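Local coordinates for coat protein (Sulfolobus turreted icosahedral virus, PDB 2BBD), which forms the protein shell of an archaeal icosahedral virus as its major capsid protein, with a fold pointing to common ancestry with eukaryotic and bacterial viruses, at residues Phe56-Val61 with Gly92-Tyr97; Val35-Ser40 with Val114-Asp119; Pro52-Pro57 with Ser223-Thr228. One frame throughout, in Å; residues are numbered along the deposited sequence.

Contact 1 of 3, residues Phe56-Val61 with Gly92-Tyr97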
# COMPACT_ATOMS: atom_id res chain seq x y z
N PHE A 56 11.43 2.93 9.42
CA PHE A 56 10.93 3.92 10.38
C PHE A 56 10.90 5.21 9.56
O PHE A 56 11.75 5.44 8.71
CB PHE A 56 11.89 4.06 11.57
CG PHE A 56 11.64 5.30 12.40
CD1 PHE A 56 12.19 6.53 12.03
CD2 PHE A 56 10.83 5.26 13.54
CE1 PHE A 56 11.93 7.69 12.77
CE2 PHE A 56 10.56 6.42 14.28
CZ PHE A 56 11.11 7.64 13.89
N PRO A 57 9.92 6.10 9.82
CA PRO A 57 8.83 6.04 10.80
C PRO A 57 7.54 5.33 10.35
O PRO A 57 6.59 5.21 11.13
CB PRO A 57 8.60 7.52 11.11
CG PRO A 57 8.77 8.15 9.76
CD PRO A 57 9.98 7.42 9.17
N TYR A 58 7.49 4.85 9.11
CA TYR A 58 6.29 4.18 8.61
C TYR A 58 5.91 2.95 9.41
O TYR A 58 4.72 2.63 9.50
CB TYR A 58 6.45 3.79 7.14
CG TYR A 58 6.51 4.97 6.20
CD1 TYR A 58 5.49 5.91 6.17
CD2 TYR A 58 7.59 5.13 5.34
CE1 TYR A 58 5.54 6.99 5.29
CE2 TYR A 58 7.65 6.21 4.46
CZ TYR A 58 6.62 7.13 4.44
OH TYR A 58 6.68 8.18 3.57
N ASN A 59 6.89 2.25 9.98
CA ASN A 59 6.58 1.05 10.75
C ASN A 59 6.03 1.35 12.16
O ASN A 59 5.95 0.46 13.01
CB ASN A 59 7.78 0.10 10.83
CG ASN A 59 8.96 0.69 11.56
OD1 ASN A 59 8.93 1.83 12.03
ND2 ASN A 59 10.02 -0.10 11.67
N LEU A 60 5.68 2.61 12.41
CA LEU A 60 5.07 2.97 13.69
C LEU A 60 3.62 2.47 13.62
O LEU A 60 2.89 2.49 14.62
CB LEU A 60 5.12 4.48 13.93
CG LEU A 60 6.49 5.04 14.33
CD1 LEU A 60 6.37 6.53 14.59
CD2 LEU A 60 7.01 4.32 15.58
N VAL A 61 3.21 2.05 12.42
CA VAL A 61 1.90 1.46 12.22
C VAL A 61 2.25 0.08 11.69
O VAL A 61 2.99 -0.05 10.71
CB VAL A 61 1.03 2.19 11.15
CG1 VAL A 61 -0.07 1.24 10.66
CG2 VAL A 61 0.35 3.42 11.76
N GLY A 92 8.83 11.15 -3.43
CA GLY A 92 9.62 11.25 -2.22
C GLY A 92 9.24 12.39 -1.28
O GLY A 92 9.90 12.57 -0.27
N GLN A 93 8.19 13.13 -1.62
CA GLN A 93 7.75 14.28 -0.81
C GLN A 93 6.79 13.97 0.34
O GLN A 93 6.50 14.84 1.17
CB GLN A 93 7.11 15.34 -1.73
CG GLN A 93 8.09 15.97 -2.73
CD GLN A 93 7.41 16.67 -3.92
OE1 GLN A 93 8.07 17.02 -4.91
NE2 GLN A 93 6.10 16.86 -3.83
N ASN A 94 6.29 12.74 0.42
CA ASN A 94 5.35 12.39 1.48
C ASN A 94 5.84 12.73 2.88
O ASN A 94 6.97 12.39 3.25
CB ASN A 94 5.00 10.91 1.42
CG ASN A 94 3.91 10.54 2.40
OD1 ASN A 94 4.12 9.73 3.31
ND2 ASN A 94 2.74 11.14 2.24
N PRO A 95 5.00 13.40 3.69
CA PRO A 95 5.43 13.75 5.05
C PRO A 95 5.81 12.51 5.85
O PRO A 95 5.00 11.61 6.05
CB PRO A 95 4.21 14.46 5.63
CG PRO A 95 3.59 15.13 4.39
CD PRO A 95 3.70 14.01 3.36
N ALA A 96 7.07 12.46 6.28
CA ALA A 96 7.56 11.33 7.06
C ALA A 96 8.57 11.81 8.10
O ALA A 96 9.73 11.44 8.07
CB ALA A 96 8.22 10.29 6.13
N TYR A 97 8.12 12.64 9.02
CA TYR A 97 8.99 13.16 10.07
C TYR A 97 8.80 12.34 11.34
O TYR A 97 7.67 11.95 11.68
CB TYR A 97 8.67 14.63 10.34
CG TYR A 97 8.78 15.53 9.13
CD1 TYR A 97 7.72 15.67 8.24
CD2 TYR A 97 9.95 16.25 8.88
CE1 TYR A 97 7.82 16.52 7.12
CE2 TYR A 97 10.06 17.10 7.78
CZ TYR A 97 8.99 17.22 6.90
OH TYR A 97 9.10 18.05 5.81
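The phenol oxygen of Tyr58 meets two groups of the segment Gly92-Tyr97: OH lies 3.0 Å from the atom modelled as Asn94 OD1, and 3.7 Å from Ala96 CB. The orientation of the Asn94 amide is doubtful, since it may be turned over in the model. The amide comes in at the edge of the Tyr58 ring, the two planes lying only 16° apart. Tyr58 CG stands beside its own backbone N and anti to the carbonyl carbon (chi1 -67°); the ring carried on it has the Ala96 methyl 3.9 Å from CZ, in an oblique direction. Alanine suits the place because its single carbon serves both the tyrosine and the proline before it: Pro57 CG is 4.2 Å from Ala96 CB. Pro57 follows a cis peptide bond, and its CB sits 3.6 Å above the centre of the Phe56 ring, the compact packing expected of an aromatic residue before a cis proline. A turn follows in which Leu60 N donates to Pro57 O at 3.0 Å. Across from it, Ala96 and Tyr97 both face Asn113 in a classic beta bulge, where strand 96-97 borders strand 108-123. Beyond the contact, Trp116 meets the Tyr58 ring with planes at about 60°, and Val114 touches Tyr58 as well. The chemistry is thus mainly apolar, with polarity concentrated at the tyrosine tip; the loop is fitted against the edge strand of its sheet by side-chain packing, with no backbone pairing between the two segments.

Contact 2 of 3, residues Val35-Ser40 with Val114-Asp119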
# COMPACT_ATOMS: atom_id res chain seq x y z
N VAL A 35 -4.65 9.54 6.36
CA VAL A 35 -4.31 9.26 7.74
C VAL A 35 -3.00 9.98 8.06
O VAL A 35 -2.02 9.86 7.32
CB VAL A 35 -4.10 7.74 7.99
CG1 VAL A 35 -3.64 7.50 9.41
CG2 VAL A 35 -5.40 6.96 7.72
N GLN A 36 -2.99 10.76 9.14
CA GLN A 36 -1.78 11.46 9.55
C GLN A 36 -1.51 11.17 11.02
O GLN A 36 -2.37 11.40 11.89
CB GLN A 36 -1.91 12.98 9.36
CG GLN A 36 -2.25 13.41 7.94
CD GLN A 36 -2.55 14.90 7.85
OE1 GLN A 36 -1.66 15.71 7.59
NE2 GLN A 36 -3.81 15.26 8.08
N LEU A 37 -0.32 10.64 11.29
CA LEU A 37 0.11 10.34 12.65
C LEU A 37 0.95 11.56 12.99
O LEU A 37 2.03 11.76 12.45
CB LEU A 37 0.95 9.06 12.70
CG LEU A 37 1.56 8.70 14.06
CD1 LEU A 37 0.45 8.49 15.07
CD2 LEU A 37 2.42 7.42 13.94
N ILE A 38 0.43 12.40 13.89
CA ILE A 38 1.09 13.65 14.24
C ILE A 38 1.27 13.82 15.75
O ILE A 38 0.34 13.60 16.53
CB ILE A 38 0.26 14.84 13.71
CG1 ILE A 38 0.02 14.65 12.20
CG2 ILE A 38 0.96 16.16 14.02
CD1 ILE A 38 -0.96 15.64 11.60
N GLY A 39 2.48 14.24 16.14
CA GLY A 39 2.78 14.44 17.54
C GLY A 39 4.27 14.60 17.75
O GLY A 39 4.93 15.36 17.04
N SER A 40 4.82 13.87 18.71
CA SER A 40 6.24 13.95 18.99
C SER A 40 6.79 12.64 19.50
O SER A 40 6.04 11.73 19.87
CB SER A 40 6.53 15.03 20.03
OG SER A 40 6.09 14.61 21.31
N VAL A 114 3.73 11.68 10.02
CA VAL A 114 3.73 10.63 9.02
C VAL A 114 2.36 10.57 8.33
O VAL A 114 1.31 10.63 8.99
CB VAL A 114 4.01 9.26 9.67
CG1 VAL A 114 4.24 8.20 8.60
CG2 VAL A 114 5.23 9.37 10.60
N MSE A 115 2.37 10.44 7.01
CA MSE A 115 1.13 10.39 6.26
C MSE A 115 0.98 9.16 5.37
O MSE A 115 1.97 8.64 4.83
CB MSE A 115 1.00 11.65 5.39
CG MSE A 115 -0.36 11.78 4.73
SE MSE A 115 -0.46 13.28 3.53
CE MSE A 115 -0.84 14.69 4.80
N TRP A 116 -0.27 8.71 5.23
CA TRP A 116 -0.63 7.58 4.39
C TRP A 116 -1.97 7.93 3.77
O TRP A 116 -2.80 8.58 4.40
CB TRP A 116 -0.85 6.31 5.19
CG TRP A 116 0.33 5.75 5.89
CD1 TRP A 116 1.18 4.78 5.43
CD2 TRP A 116 0.71 6.01 7.24
NE1 TRP A 116 2.05 4.41 6.42
CE2 TRP A 116 1.79 5.15 7.55
CE3 TRP A 116 0.24 6.89 8.23
CZ2 TRP A 116 2.40 5.13 8.81
CZ3 TRP A 116 0.86 6.87 9.49
CH2 TRP A 116 1.92 5.99 9.76
N GLU A 117 -2.19 7.50 2.53
CA GLU A 117 -3.45 7.76 1.86
C GLU A 117 -3.98 6.48 1.24
O GLU A 117 -3.20 5.61 0.83
CB GLU A 117 -3.31 8.81 0.76
CG GLU A 117 -2.95 10.18 1.26
CD GLU A 117 -3.19 11.27 0.23
OE1 GLU A 117 -2.86 11.07 -0.96
OE2 GLU A 117 -3.72 12.34 0.62
N PHE A 118 -5.30 6.36 1.21
CA PHE A 118 -5.97 5.21 0.65
C PHE A 118 -6.81 5.71 -0.52
O PHE A 118 -7.72 6.54 -0.35
CB PHE A 118 -6.88 4.54 1.69
CG PHE A 118 -6.16 4.10 2.94
CD1 PHE A 118 -5.77 5.03 3.89
CD2 PHE A 118 -5.83 2.76 3.13
CE1 PHE A 118 -5.05 4.64 5.03
CE2 PHE A 118 -5.11 2.35 4.25
CZ PHE A 118 -4.72 3.29 5.20
N ASP A 119 -6.49 5.24 -1.71
CA ASP A 119 -7.23 5.63 -2.89
C ASP A 119 -8.38 4.64 -3.02
O ASP A 119 -8.16 3.45 -3.17
CB ASP A 119 -6.30 5.58 -4.11
CG ASP A 119 -6.99 6.03 -5.39
OD1 ASP A 119 -6.27 6.19 -6.40
OD2 ASP A 119 -8.23 6.22 -5.39
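Met115, present as selenomethionine, runs beside Gln36 across two antiparallel strands, the two side chains pointing the same way. Its CB lies 4.0 Å from Val35 O, and CG comes to 3.6 Å from that same oxygen while also meeting Gln36 CG. Rotation about the CG-SE bond (chi3 -83°) turns the methyl CE toward Gln36, 3.1 Å from OE1. Selenium is a label replacing sulphur; the unbranched methionine and glutamine chains can lie side by side on this partly exposed face. Gln36 and Met115 form a non-hydrogen-bonded pair, flanked by the hydrogen-bonded pairs Val35-Trp116 and Leu37-Val114; in the latter, Leu37 N reaches Val114 O at 2.8 Å. The other face is apolar and buried. There Leu37 CB touches the edge of the Trp116 ring at CZ3 (3.9 Å), Val114 CG1 lies against one indole face, toward its rim, and Val35 CG2 meets the edge of Phe118 at CE1 (3.6 Å). Trp116 NE1 is satisfied by Gly79 O, while the Phe118 and Trp116 rings both meet Phe64 edge-to-face. Alternation of side chains thus gives this jelly-roll sheet two chemistries: branched and aromatic groups fill the interior, and four backbone bonds join the strands.

Contact 3 of 3, residues Pro52-Pro57 with Ser223-Thr228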
# COMPACT_ATOMS: atom_id res chain seq x y z
N PRO A 52 15.83 4.64 14.67
CA PRO A 52 16.14 3.57 13.71
C PRO A 52 16.14 3.97 12.24
O PRO A 52 15.68 5.04 11.87
CB PRO A 52 15.10 2.50 14.03
CG PRO A 52 13.97 3.27 14.58
CD PRO A 52 14.61 4.32 15.43
N SER A 53 16.67 3.08 11.41
CA SER A 53 16.72 3.32 9.98
C SER A 53 15.36 2.98 9.39
O SER A 53 14.43 2.63 10.12
CB SER A 53 17.77 2.40 9.35
OG SER A 53 17.34 1.05 9.48
N ALA A 54 15.25 3.10 8.07
CA ALA A 54 14.03 2.76 7.37
C ALA A 54 13.74 1.30 7.73
O ALA A 54 14.67 0.52 7.99
CB ALA A 54 14.25 2.91 5.87
N PRO A 55 12.47 0.88 7.70
CA PRO A 55 11.25 1.61 7.35
C PRO A 55 10.67 2.58 8.39
O PRO A 55 9.52 3.00 8.26
CB PRO A 55 10.28 0.49 6.99
CG PRO A 55 10.63 -0.55 7.98
CD PRO A 55 12.16 -0.54 7.99
N PHE A 56 11.43 2.93 9.42
CA PHE A 56 10.93 3.92 10.38
C PHE A 56 10.90 5.21 9.56
O PHE A 56 11.75 5.44 8.71
CB PHE A 56 11.89 4.06 11.57
CG PHE A 56 11.64 5.30 12.40
CD1 PHE A 56 12.19 6.53 12.03
CD2 PHE A 56 10.83 5.26 13.54
CE1 PHE A 56 11.93 7.69 12.77
CE2 PHE A 56 10.56 6.42 14.28
CZ PHE A 56 11.11 7.64 13.89
N PRO A 57 9.92 6.10 9.82
CA PRO A 57 8.83 6.04 10.80
C PRO A 57 7.54 5.33 10.35
O PRO A 57 6.59 5.21 11.13
CB PRO A 57 8.60 7.52 11.11
CG PRO A 57 8.77 8.15 9.76
CD PRO A 57 9.98 7.42 9.17
N SER A 223 20.81 -6.10 7.86
CA SER A 223 20.67 -4.71 7.45
C SER A 223 19.23 -4.25 7.23
O SER A 223 19.00 -3.11 6.85
CB SER A 223 21.46 -4.50 6.16
OG SER A 223 20.99 -5.38 5.17
N GLY A 224 18.27 -5.14 7.46
CA GLY A 224 16.87 -4.78 7.27
C GLY A 224 16.53 -4.48 5.82
O GLY A 224 16.93 -5.21 4.90
N ILE A 225 15.81 -3.38 5.59
CA ILE A 225 15.41 -2.99 4.25
C ILE A 225 16.52 -2.21 3.52
O ILE A 225 16.41 -1.94 2.32
CB ILE A 225 14.11 -2.14 4.29
CG1 ILE A 225 13.43 -2.15 2.93
CG2 ILE A 225 14.45 -0.71 4.71
CD1 ILE A 225 12.01 -1.58 2.96
N ASN A 226 17.57 -1.83 4.24
CA ASN A 226 18.67 -1.09 3.62
C ASN A 226 19.74 -2.07 3.18
O ASN A 226 20.79 -2.19 3.80
CB ASN A 226 19.26 -0.08 4.60
CG ASN A 226 18.25 0.96 5.02
OD1 ASN A 226 17.67 1.65 4.18
ND2 ASN A 226 18.02 1.06 6.32
N ASN A 227 19.46 -2.78 2.09
CA ASN A 227 20.37 -3.78 1.55
C ASN A 227 20.28 -3.71 0.03
O ASN A 227 19.42 -3.03 -0.52
CB ASN A 227 19.93 -5.17 2.01
CG ASN A 227 18.61 -5.60 1.38
OD1 ASN A 227 18.56 -5.95 0.20
ND2 ASN A 227 17.54 -5.56 2.16
N THR A 228 21.17 -4.42 -0.65
CA THR A 228 21.17 -4.46 -2.10
C THR A 228 21.19 -5.91 -2.53
O THR A 228 21.92 -6.29 -3.44
CB THR A 228 22.41 -3.74 -2.68
OG1 THR A 228 23.58 -4.18 -2.00
CG2 THR A 228 22.27 -2.23 -2.54
O HOH W 1 19.35 -1.15 8.90
O HOH W 2 15.30 -2.04 7.94
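Ile225 CG2 packs on the Ala54-Pro55 unit, 3.8 Å from Ala54 CB and 4.0 Å from Pro55 CD, at the tip of a type II' beta turn that spans Ser223 to Asn226. The contact lies near the surface and joins loops of the two jelly rolls expected for this double jelly-roll capsid protein. The same methyl is 3.5 Å from Ala54 O; it occupies the position between backbone N and carbonyl carbon, since CG1 stands anti to N (chi1 -160°). A branched aliphatic residue suits the spot: besides Ala54 and Pro55, the side chain also touches Ile84, Tyr217 and Ile219. Beside it, the Asn226 amide nitrogen ND2 comes 3.3 Å from Ser53 CB and close to OG, at an angle too poor for a hydrogen bond. Polar linkage between the loops is carried by water instead. One molecule donates to Ala54 O at 2.6 Å and accepts from Ile225 N; another joins Ser53 OG to Ser223 O, to which it donates. Further out, a cis peptide bond before Pro55 bends the first loop, and Phe56 N bonds back to Ser53 O. In the second loop, Gly224 takes the positive phi (66°) needed at the second position of the turn, and its carbonyl oxygen receives Asn227 ND2 at 2.8 Å, in the plane of the asparagine amide.

Overall arrangement
From the N terminus, strand 29-43 supplies Val35-Ser40, the first half of contact 2, which closes on strand 108-123 at Val114-Asp119. Within that long loop, contact 1 closes a shorter one, from Phe56-Val61 to Gly92-Tyr97, enclosing helix 79-89. The two touch directly, as strands 96-97 and 108-123 are neighbours in one sheet and Pro95 O probably bonds Met115 N. Contact 3 starts from the same loop as contact 1, sharing Phe56 and Pro57, but runs on to Ser223-Thr228 and so crosses contact 2. Contacts 1 and 2 therefore lie within the N-terminal sheet and the loop packed on it, whereas contact 3 ties that loop to the C-terminal half.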